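Local coordinates for uncharacterized protein (Streptococcus pneumoniae, PDB 3LFT), which probably serves as the substrate-binding protein of an ABC transporter, holding L-tryptophan in the cleft between its two lobes, at residues K252-P256 with A257-V261. Sequence-based numbering, arbitrary orientation.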
# COMPACT_ATOMS: atom_id res chain seq x y z
N LYS A 252 -18.87 9.20 15.87
CA LYS A 252 -20.21 8.94 16.40
C LYS A 252 -20.22 8.00 17.59
O LYS A 252 -21.29 7.69 18.14
CB LYS A 252 -21.16 8.43 15.30
CG LYS A 252 -21.44 9.47 14.24
CD LYS A 252 -22.42 8.93 13.20
CE LYS A 252 -22.82 10.04 12.21
NZ LYS A 252 -23.43 11.23 12.88
N GLY A 253 -19.03 7.58 18.04
CA GLY A 253 -18.93 6.86 19.31
C GLY A 253 -18.42 5.43 19.29
O GLY A 253 -18.27 4.81 20.35
N ALA A 254 -18.18 4.86 18.10
CA ALA A 254 -17.64 3.49 18.06
C ALA A 254 -16.32 3.45 18.81
O ALA A 254 -15.51 4.39 18.72
CB ALA A 254 -17.44 3.02 16.62
N LYS A 255 -16.09 2.38 19.56
CA LYS A 255 -14.84 2.18 20.31
C LYS A 255 -13.84 1.43 19.44
O LYS A 255 -14.14 0.33 19.02
CB LYS A 255 -15.12 1.36 21.57
CG LYS A 255 -16.28 1.87 22.45
CD LYS A 255 -16.10 3.31 22.93
CE LYS A 255 -14.81 3.52 23.77
NZ LYS A 255 -14.78 4.82 24.54
N PRO A 256 -12.67 2.02 19.15
CA PRO A 256 -11.70 1.29 18.32
C PRO A 256 -11.40 -0.13 18.81
O PRO A 256 -11.26 -1.04 18.00
CB PRO A 256 -10.45 2.17 18.38
CG PRO A 256 -11.01 3.53 18.52
CD PRO A 256 -12.18 3.38 19.47
N ALA A 257 -11.34 -0.32 20.12
CA ALA A 257 -10.95 -1.62 20.67
C ALA A 257 -11.87 -2.76 20.24
O ALA A 257 -11.44 -3.91 20.20
CB ALA A 257 -10.89 -1.56 22.19
N ASP A 258 -13.13 -2.42 19.98
CA ASP A 258 -14.16 -3.38 19.62
C ASP A 258 -14.65 -3.20 18.20
O ASP A 258 -15.69 -3.77 17.83
CB ASP A 258 -15.36 -3.26 20.58
CG ASP A 258 -16.36 -4.41 20.46
OD1 ASP A 258 -15.94 -5.59 20.39
OD2 ASP A 258 -17.59 -4.14 20.46
N THR A 259 -13.94 -2.40 17.39
CA THR A 259 -14.36 -2.17 16.01
C THR A 259 -13.53 -3.03 15.05
O THR A 259 -12.32 -2.83 14.94
CB THR A 259 -14.21 -0.67 15.64
OG1 THR A 259 -15.03 0.12 16.51
CG2 THR A 259 -14.63 -0.43 14.21
N PRO A 260 -14.15 -4.02 14.40
CA PRO A 260 -13.36 -4.88 13.52
C PRO A 260 -12.62 -4.11 12.44
O PRO A 260 -13.09 -3.12 11.89
CB PRO A 260 -14.42 -5.81 12.90
CG PRO A 260 -15.49 -5.84 13.92
CD PRO A 260 -15.55 -4.47 14.50
N VAL A 261 -11.43 -4.59 12.12
CA VAL A 261 -10.68 -4.08 10.99
C VAL A 261 -11.42 -4.47 9.69
O VAL A 261 -11.96 -5.58 9.59
CB VAL A 261 -9.27 -4.69 11.00
CG1 VAL A 261 -8.47 -4.26 9.78
CG2 VAL A 261 -8.52 -4.24 12.27
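Between Lys255 and Thr259 the backbone folds into a tight single turn of 3-10 character, in which Asp258 N donates to Lys255 O (3.1 Å) and Thr259 N to Pro256 O (3.1 Å), the second bond being the straighter at 167°. The side chain of Thr259 folds back over this turn. With OG1 beside its own backbone N and anti to the carbonyl carbon (chi1 -60°), the hydroxyl donates to Lys255 O over 2.7 Å. That oxygen is thus gripped twice, Thr259 OG1 and Asp258 N approaching from opposite faces of the carbonyl plane. The turn belongs to the connection from helix 236-251, which ends in a Schellman motif at Gly253 (phi 118°), to strand 262-264, an edge strand of the six-stranded parallel sheet in one lobe of this periplasmic-binding-protein fold. Ala254 brings its methyl CB to 3.8 Å from Thr259 OG1, flanking the short hydroxyl bond. Pro256, whose ring restricts phi, starts the turn and turns the ring inward against Pro85 and Thr111. Thr259 is buried as well, and its carbonyl O bonds to Thr111 OG1, while a backbone hydrogen bond joins Ala257 to Gly107.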